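Local coordinates for microcompartments protein (Desulfitobacterium hafniense, PDB 3NWG) that probably builds part of the protein shell of a bacterial microcompartment, as a tandem BMC-domain protein related to PduT, at residues D30-K35 with Q80-I85; K41-I46 with I126-G131; G142-V147 with K167-S172. All coordinates share one frame; numbering follows the deposited sequence.

Contact 1 of 3, residues D30-K35 with Q80-I85; sequences DLLEAK and QVLTAI
L32 carries this contact, reaching from strand 29-36 into the notch between L82 and I85 on one side of helix 79-85. Its CD1 methyl lies 4.0 Å from CD2 of L82, the two leucine side chains meeting at a slant. Closer to the backbone, L32 CB rests 4.2 Å from the CG2 branch of I85, so the root of the leucine serves one helix residue and its end the other. With chi1 at -62°, CG of L32 stands beside the backbone N and anti to the carbonyl carbon, which sends CD1 toward L82. L32 and E33 both face L45 of the adjoining strand, a classic beta bulge in the edge of the sheet. I5 on strand 4-10 also touches L32 and I85, extending the apolar patch. T83 points away from the strand, its OG1 bonded to the carbonyl O of Q80, 3.2 Å away, which also accepts the helical bond from A84 N. Other helix side chains, V81 and A84, pack with I85 on I126 of strand 122-127. The helix is thus inserted between the edge strands of the two sheets, an interdomain packing that fits a tandem BMC protein.

Contact 2 of 3, residues K41-I46 with I126-G131; sequences KYIVLI and IRIGMG
I128 overlaps two side chains of strand 42-48 with its two branches: the CG2 methyl lies 3.8 Å from CD1 of I43, while CG1 comes within 4.2 Å of CD1 of L45. I43 and L45 are alternate residues of the strand and point to the same side, so I128 is laid across the pair. I43 and I128 approach at an oblique angle. The reach of I43 follows from its first torsion: chi1 is 76°, which puts CG1 between the backbone N and the carbonyl carbon and carries CD1 forward to the isoleucine opposite. The backbones stay well apart, I43 CA and G129 CA being 9.0 Å from each other, and between the two segments the bridging is done by apolar side chains. All three touching residues are buried. Helix 105-117 closes over them, with I105 on both I43 and I128, and I109 on L45; I5 and L7 of strand 4-10 touch L45 as well. After I128 comes G129, whose backbone angles (phi 117°) suit a residue without a side chain, and a peptide modelled as cis leads into M130, present as selenomethionine. CG of M130 lies in the plane of the R127 guanidinium, at its edge, 4.0 Å from R127 NH2. A polar tie supplements the apolar core: the carbonyl O of I128 accepts a hydrogen bond from NZ of K35, on the edge strand next to 42-48. Y42 OH bonds a glycerol and R127 NH1 weakly another, both probably from the crystallisation liquor. Here a strand of the first four-stranded sheet meets the segment 126-131, which lies on edge strand 122-127 of the second, the hydrophobic seam between the two BMC domains of one chain.

Contact 3 of 3, residues G142-V147 with K167-S172; sequences GDVASV and KVVIPS
The pyrrolidine ring of P171 meets V144 at one corner, its CB, which stands 4.2 Å from both CG1 and CG2 of the valine. The flat group here, the carboxylate of D143, belongs to the helix start: N of S146 approaches OD2 from above its plane, 39° out of it. That bond measures 3.0 Å from S146 N to D143 OD2 and is nearly straight, 175° at the hydrogen, making D143 the N-cap of helix 144-160. OG of S146 is also bonded to Q120. One turn along, V147 slides past V169, the two side chains running in opposite directions; CG1 of V147 lies 3.8 Å from CG1 of V169 and 3.9 Å from its CG2. With chi1 of 167°, CG1 of V147 extends anti to the backbone N and rests against both methyls of V169. V144 and V147 also touch A96 of the inner strand 96-102, while V151 continues the helix side that covers V169. I170 points away from the helix and packs on D21 of another subunit, as V168 does on E18 of that subunit, whose K25 binds the carbonyl O of S172. The helix joins parallel strands 136-142 and 164-170 with strand 96-102 between them, the beta-alpha-beta crossover of the BMC fold.

Contacts 1 and 2 are neighbours, their centres 9 Å apart, on adjacent strands of the first sheet: E33 O lies 2.7 Å from L45 N and L32 N 2.8 Å from L45 O, both probable hydrogen bonds. Their segments alternate along the chain. Both join the first sheet to the second domain, contact 1 by way of helix 79-85, which packs on I126, and contact 2 directly. Contact 3 lies within the second domain, its centre about 25 Å from that of contact 1 and about 26 Å from that of contact 2. It shares the second sheet with contact 2 but sits across the chain's centre, beside a neighbouring subunit.

Contact 1 of 3, residues D30-K35 with Q80-I85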
loop_
_atom_site.group_PDB
_atom_site.type_symbol
_atom_site.label_atom_id
_atom_site.label_comp_id
_atom_site.label_asym_id
_atom_site.label_seq_id
_atom_site.Cartn_x
_atom_site.Cartn_y
_atom_site.Cartn_z
ATOM N N ASP A 30 -6.591 -21.227 16.277
ATOM C CA ASP A 30 -6.645 -20.070 15.404
ATOM C C ASP A 30 -5.269 -19.859 14.806
ATOM O O ASP A 30 -4.253 -20.106 15.467
ATOM C CB ASP A 30 -7.102 -18.824 16.177
ATOM C CG ASP A 30 -8.646 -18.737 16.338
ATOM O OD1 ASP A 30 -9.379 -19.726 16.106
ATOM O OD2 ASP A 30 -9.133 -17.650 16.712
ATOM N N LEU A 31 -5.237 -19.427 13.551
ATOM C CA LEU A 31 -3.988 -19.039 12.905
ATOM C C LEU A 31 -3.619 -17.597 13.239
ATOM O O LEU A 31 -4.418 -16.672 13.051
ATOM C CB LEU A 31 -4.099 -19.206 11.397
ATOM C CG LEU A 31 -2.866 -18.924 10.546
ATOM C CD1 LEU A 31 -1.785 -20.001 10.732
ATOM C CD2 LEU A 31 -3.300 -18.836 9.093
ATOM N N LEU A 32 -2.408 -17.418 13.748
ATOM C CA LEU A 32 -1.862 -16.096 14.021
ATOM C C LEU A 32 -1.060 -15.590 12.829
ATOM O O LEU A 32 -1.210 -14.445 12.400
ATOM C CB LEU A 32 -0.942 -16.151 15.240
ATOM C CG LEU A 32 -1.568 -16.558 16.559
ATOM C CD1 LEU A 32 -0.467 -16.888 17.539
ATOM C CD2 LEU A 32 -2.435 -15.438 17.068
ATOM N N GLU A 33 -0.196 -16.463 12.319
ATOM C CA GLU A 33 0.767 -16.104 11.298
ATOM C C GLU A 33 1.096 -17.339 10.475
ATOM O O GLU A 33 1.344 -18.427 11.020
ATOM C CB GLU A 33 2.048 -15.524 11.941
ATOM C CG GLU A 33 2.946 -14.741 10.994
ATOM C CD GLU A 33 2.240 -13.530 10.407
ATOM O OE1 GLU A 33 1.726 -13.639 9.265
ATOM O OE2 GLU A 33 2.174 -12.484 11.102
ATOM N N ALA A 34 1.060 -17.157 9.160
ATOM C CA ALA A 34 1.546 -18.140 8.207
ATOM C C ALA A 34 2.199 -17.363 7.066
ATOM O O ALA A 34 1.506 -16.711 6.258
ATOM C CB ALA A 34 0.409 -18.994 7.694
ATOM N N LYS A 35 3.528 -17.399 7.008
ATOM C CA LYS A 35 4.233 -16.549 6.058
ATOM C C LYS A 35 5.672 -16.980 5.810
ATOM O O LYS A 35 6.300 -17.582 6.673
ATOM C CB LYS A 35 4.177 -15.082 6.509
ATOM C CG LYS A 35 4.964 -14.756 7.785
ATOM C CD LYS A 35 5.008 -13.261 8.005
ATOM C CE LYS A 35 6.163 -12.860 8.893
ATOM N NZ LYS A 35 6.569 -11.450 8.589
ATOM N N GLN A 80 -1.319 -10.580 25.830
ATOM C CA GLN A 80 -0.757 -9.459 25.079
ATOM C C GLN A 80 0.224 -9.902 24.023
ATOM O O GLN A 80 0.362 -9.248 23.003
ATOM C CB GLN A 80 -0.076 -8.464 26.007
ATOM C CG GLN A 80 -1.034 -7.509 26.689
ATOM C CD GLN A 80 -0.321 -6.346 27.323
ATOM O OE1 GLN A 80 0.345 -6.485 28.352
ATOM N NE2 GLN A 80 -0.457 -5.180 26.707
ATOM N N VAL A 81 0.916 -11.005 24.275
ATOM C CA VAL A 81 1.784 -11.592 23.270
ATOM C C VAL A 81 0.987 -11.913 22.002
ATOM O O VAL A 81 1.432 -11.624 20.888
ATOM C CB VAL A 81 2.468 -12.860 23.788
ATOM C CG1 VAL A 81 3.234 -13.542 22.665
ATOM C CG2 VAL A 81 3.382 -12.531 24.979
ATOM N N LEU A 82 -0.202 -12.483 22.174
ATOM C CA LEU A 82 -1.013 -12.879 21.031
ATOM C C LEU A 82 -1.498 -11.662 20.257
ATOM O O LEU A 82 -1.304 -11.581 19.048
ATOM C CB LEU A 82 -2.185 -13.762 21.460
ATOM C CG LEU A 82 -1.786 -15.001 22.258
ATOM C CD1 LEU A 82 -2.985 -15.557 22.979
ATOM C CD2 LEU A 82 -1.100 -16.065 21.389
ATOM N N THR A 83 -2.100 -10.705 20.951
ATOM C CA THR A 83 -2.584 -9.513 20.276
ATOM C C THR A 83 -1.429 -8.751 19.588
ATOM O O THR A 83 -1.592 -8.256 18.476
ATOM C CB THR A 83 -3.421 -8.601 21.219
ATOM O OG1 THR A 83 -2.702 -8.364 22.431
ATOM C CG2 THR A 83 -4.746 -9.263 21.584
ATOM N N ALA A 84 -0.264 -8.693 20.230
ATOM C CA ALA A 84 0.901 -8.019 19.654
ATOM C C ALA A 84 1.325 -8.670 18.346
ATOM O O ALA A 84 1.530 -7.974 17.348
ATOM C CB ALA A 84 2.064 -7.990 20.638
ATOM N N ILE A 85 1.448 -10.002 18.359
ATOM C CA ILE A 85 1.810 -10.784 17.170
ATOM C C ILE A 85 0.838 -10.523 16.013
ATOM O O ILE A 85 1.259 -10.205 14.890
ATOM C CB ILE A 85 1.879 -12.296 17.476
ATOM C CG1 ILE A 85 3.183 -12.627 18.190
ATOM C CG2 ILE A 85 1.810 -13.111 16.198
ATOM C CD1 ILE A 85 3.153 -13.933 18.940
#

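Contact 2 of 3, residues K41-I46 with I126-G131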
loop_
_atom_site.group_PDB
_atom_site.type_symbol
_atom_site.label_atom_id
_atom_site.label_comp_id
_atom_site.label_asym_id
_atom_site.label_seq_id
_atom_site.Cartn_x
_atom_site.Cartn_y
_atom_site.Cartn_z
ATOM N N LYS A 41 12.698 -20.050 4.704
ATOM C CA LYS A 41 11.752 -20.462 5.742
ATOM C C LYS A 41 10.309 -20.065 5.510
ATOM O O LYS A 41 10.020 -19.024 4.929
ATOM C CB LYS A 41 12.179 -19.889 7.094
ATOM C CG LYS A 41 13.247 -20.680 7.821
ATOM C CD LYS A 41 14.131 -19.779 8.718
ATOM C CE LYS A 41 13.449 -19.349 10.021
ATOM N NZ LYS A 41 14.334 -18.471 10.848
ATOM N N TYR A 42 9.418 -20.920 5.989
ATOM C CA TYR A 42 8.021 -20.600 6.141
ATOM C C TYR A 42 7.695 -20.872 7.597
ATOM O O TYR A 42 8.132 -21.879 8.168
ATOM C CB TYR A 42 7.183 -21.493 5.251
ATOM C CG TYR A 42 5.769 -20.999 5.058
ATOM C CD1 TYR A 42 5.473 -20.068 4.068
ATOM C CD2 TYR A 42 4.722 -21.469 5.857
ATOM C CE1 TYR A 42 4.188 -19.615 3.877
ATOM C CE2 TYR A 42 3.430 -21.024 5.669
ATOM C CZ TYR A 42 3.171 -20.091 4.675
ATOM O OH TYR A 42 1.892 -19.629 4.465
ATOM N N ILE A 43 6.948 -19.968 8.210
ATOM C CA ILE A 43 6.622 -20.128 9.610
ATOM C C ILE A 43 5.119 -20.175 9.805
ATOM O O ILE A 43 4.363 -19.505 9.092
ATOM C CB ILE A 43 7.278 -19.028 10.518
ATOM C CG1 ILE A 43 6.553 -17.679 10.418
ATOM C CG2 ILE A 43 8.766 -18.879 10.239
ATOM C CD1 ILE A 43 5.790 -17.320 11.690
ATOM N N VAL A 44 4.696 -20.993 10.763
ATOM C CA VAL A 44 3.297 -21.034 11.149
ATOM C C VAL A 44 3.201 -20.848 12.640
ATOM O O VAL A 44 3.894 -21.511 13.416
ATOM C CB VAL A 44 2.586 -22.349 10.707
ATOM C CG1 VAL A 44 1.110 -22.313 11.039
ATOM C CG2 VAL A 44 2.778 -22.587 9.210
ATOM N N LEU A 45 2.350 -19.906 13.016
ATOM C CA LEU A 45 2.040 -19.632 14.410
ATOM C C LEU A 45 0.546 -19.776 14.608
ATOM O O LEU A 45 -0.258 -19.235 13.841
ATOM C CB LEU A 45 2.456 -18.217 14.807
ATOM C CG LEU A 45 3.934 -17.904 14.992
ATOM C CD1 LEU A 45 4.122 -16.404 15.042
ATOM C CD2 LEU A 45 4.465 -18.534 16.269
ATOM N N ILE A 46 0.188 -20.488 15.664
ATOM C CA ILE A 46 -1.202 -20.759 15.994
ATOM C C ILE A 46 -1.406 -20.649 17.500
ATOM O O ILE A 46 -0.445 -20.692 18.281
ATOM C CB ILE A 46 -1.595 -22.165 15.540
ATOM C CG1 ILE A 46 -0.481 -23.142 15.930
ATOM C CG2 ILE A 46 -1.787 -22.187 14.027
ATOM C CD1 ILE A 46 -0.943 -24.461 16.431
ATOM N N ILE A 126 5.297 -6.816 18.022
ATOM C CA ILE A 126 6.182 -7.944 17.826
ATOM C C ILE A 126 6.460 -8.064 16.335
ATOM O O ILE A 126 5.553 -7.980 15.513
ATOM C CB ILE A 126 5.566 -9.243 18.389
ATOM C CG1 ILE A 126 5.570 -9.187 19.925
ATOM C CG2 ILE A 126 6.308 -10.463 17.866
ATOM C CD1 ILE A 126 4.857 -10.348 20.632
ATOM N N ARG A 127 7.723 -8.234 15.980
ATOM C CA ARG A 127 8.046 -8.445 14.589
ATOM C C ARG A 127 8.782 -9.748 14.413
ATOM O O ARG A 127 9.952 -9.873 14.754
ATOM C CB ARG A 127 8.832 -7.270 14.013
ATOM C CG ARG A 127 8.051 -5.964 13.967
ATOM C CD ARG A 127 7.365 -5.731 12.638
ATOM N NE ARG A 127 7.408 -4.303 12.323
ATOM C CZ ARG A 127 8.319 -3.726 11.533
ATOM N NH1 ARG A 127 8.279 -2.413 11.325
ATOM N NH2 ARG A 127 9.269 -4.456 10.943
ATOM N N ILE A 128 8.039 -10.722 13.910
ATOM C CA ILE A 128 8.563 -11.989 13.433
ATOM C C ILE A 128 9.096 -11.786 12.002
ATOM O O ILE A 128 8.452 -11.111 11.193
ATOM C CB ILE A 128 7.419 -13.031 13.469
ATOM C CG1 ILE A 128 7.512 -13.896 14.722
ATOM C CG2 ILE A 128 7.429 -13.936 12.254
ATOM C CD1 ILE A 128 7.268 -13.166 16.017
ATOM N N GLY A 129 10.263 -12.338 11.683
ATOM C CA GLY A 129 10.779 -12.225 10.312
ATOM C C GLY A 129 12.085 -11.450 10.194
ATOM O O GLY A 129 13.133 -11.952 10.617
HETATM N N MSE A 130 12.068 -10.258 9.584
HETATM C CA MSE A 130 10.948 -9.728 8.787
HETATM C C MSE A 130 11.528 -9.276 7.436
HETATM O O MSE A 130 11.069 -8.285 6.848
HETATM C CB MSE A 130 10.252 -8.521 9.459
HETATM C CG MSE A 130 10.603 -8.224 10.932
HETATM SE SE MSE A 130 12.317 -7.277 11.306
HETATM C CE MSE A 130 12.160 -5.723 10.105
ATOM N N GLY A 131 12.547 -9.993 6.960
ATOM C CA GLY A 131 13.303 -9.581 5.772
ATOM C C GLY A 131 14.524 -8.713 6.100
ATOM O O GLY A 131 14.515 -7.502 5.831
#

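Contact 3 of 3, residues G142-V147 with K167-S172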
loop_
_atom_site.group_PDB
_atom_site.type_symbol
_atom_site.label_atom_id
_atom_site.label_comp_id
_atom_site.label_asym_id
_atom_site.label_seq_id
_atom_site.Cartn_x
_atom_site.Cartn_y
_atom_site.Cartn_z
ATOM N N GLY A 142 5.894 1.447 29.638
ATOM C CA GLY A 142 5.456 1.555 31.028
ATOM C C GLY A 142 6.307 2.657 31.646
ATOM O O GLY A 142 7.028 3.365 30.934
ATOM N N ASP A 143 6.235 2.823 32.962
ATOM C CA ASP A 143 7.165 3.728 33.629
ATOM C C ASP A 143 8.565 3.101 33.545
ATOM O O ASP A 143 8.709 1.933 33.192
ATOM C CB ASP A 143 6.726 3.991 35.071
ATOM C CG ASP A 143 6.904 2.778 35.966
ATOM O OD1 ASP A 143 5.868 2.204 36.378
ATOM O OD2 ASP A 143 8.075 2.390 36.240
ATOM N N VAL A 144 9.597 3.862 33.863
ATOM C CA VAL A 144 10.954 3.379 33.619
ATOM C C VAL A 144 11.346 2.151 34.443
ATOM O O VAL A 144 11.957 1.225 33.904
ATOM C CB VAL A 144 11.998 4.481 33.785
ATOM C CG1 VAL A 144 13.336 4.040 33.193
ATOM C CG2 VAL A 144 11.512 5.746 33.102
ATOM N N ALA A 145 10.996 2.132 35.733
ATOM C CA ALA A 145 11.364 0.993 36.584
ATOM C C ALA A 145 10.686 -0.313 36.125
ATOM O O ALA A 145 11.339 -1.371 36.057
ATOM C CB ALA A 145 11.070 1.282 38.049
ATOM N N SER A 146 9.391 -0.227 35.798
ATOM C CA SER A 146 8.627 -1.378 35.312
ATOM C C SER A 146 9.242 -1.972 34.040
ATOM O O SER A 146 9.423 -3.189 33.945
ATOM C CB SER A 146 7.169 -0.991 35.054
ATOM O OG SER A 146 6.516 -0.574 36.242
ATOM N N VAL A 147 9.570 -1.100 33.082
ATOM C CA VAL A 147 10.152 -1.508 31.808
ATOM C C VAL A 147 11.525 -2.114 32.016
ATOM O O VAL A 147 11.839 -3.141 31.423
ATOM C CB VAL A 147 10.257 -0.336 30.826
ATOM C CG1 VAL A 147 11.142 -0.698 29.654
ATOM C CG2 VAL A 147 8.868 0.085 30.345
ATOM N N LYS A 167 19.145 -5.704 23.717
ATOM C CA LYS A 167 17.998 -4.991 24.275
ATOM C C LYS A 167 18.374 -3.566 24.661
ATOM O O LYS A 167 19.547 -3.252 24.846
ATOM C CB LYS A 167 17.416 -5.700 25.504
ATOM C CG LYS A 167 18.387 -6.544 26.327
ATOM C CD LYS A 167 19.412 -5.785 27.115
ATOM C CE LYS A 167 20.562 -6.735 27.437
ATOM N NZ LYS A 167 21.714 -6.011 28.014
ATOM N N VAL A 168 17.365 -2.710 24.764
ATOM C CA VAL A 168 17.552 -1.337 25.176
ATOM C C VAL A 168 16.336 -0.918 25.980
ATOM O O VAL A 168 15.225 -1.396 25.724
ATOM C CB VAL A 168 17.773 -0.361 23.964
ATOM C CG1 VAL A 168 18.964 -0.787 23.127
ATOM C CG2 VAL A 168 16.529 -0.220 23.107
ATOM N N VAL A 169 16.561 -0.060 26.971
ATOM C CA VAL A 169 15.489 0.703 27.601
ATOM C C VAL A 169 15.777 2.181 27.336
ATOM O O VAL A 169 16.856 2.693 27.658
ATOM C CB VAL A 169 15.358 0.394 29.114
ATOM C CG1 VAL A 169 14.350 1.321 29.791
ATOM C CG2 VAL A 169 14.979 -1.081 29.347
ATOM N N ILE A 170 14.822 2.845 26.701
ATOM C CA ILE A 170 14.933 4.247 26.394
ATOM C C ILE A 170 13.865 4.929 27.228
ATOM O O ILE A 170 12.688 4.829 26.899
ATOM C CB ILE A 170 14.706 4.499 24.882
ATOM C CG1 ILE A 170 15.650 3.617 24.053
ATOM C CG2 ILE A 170 14.843 6.001 24.517
ATOM C CD1 ILE A 170 15.318 3.572 22.555
ATOM N N PRO A 171 14.277 5.610 28.322
ATOM C CA PRO A 171 13.429 6.260 29.331
ATOM C C PRO A 171 12.571 7.395 28.779
ATOM O O PRO A 171 11.370 7.453 29.057
ATOM C CB PRO A 171 14.445 6.828 30.320
ATOM C CG PRO A 171 15.677 6.038 30.110
ATOM C CD PRO A 171 15.704 5.790 28.652
ATOM N N SER A 172 13.180 8.293 28.014
ATOM C CA SER A 172 12.427 9.371 27.388
ATOM C C SER A 172 12.718 9.362 25.908
ATOM O O SER A 172 13.627 10.052 25.440
ATOM C CB SER A 172 12.763 10.728 27.996
ATOM O OG SER A 172 12.626 10.683 29.406
#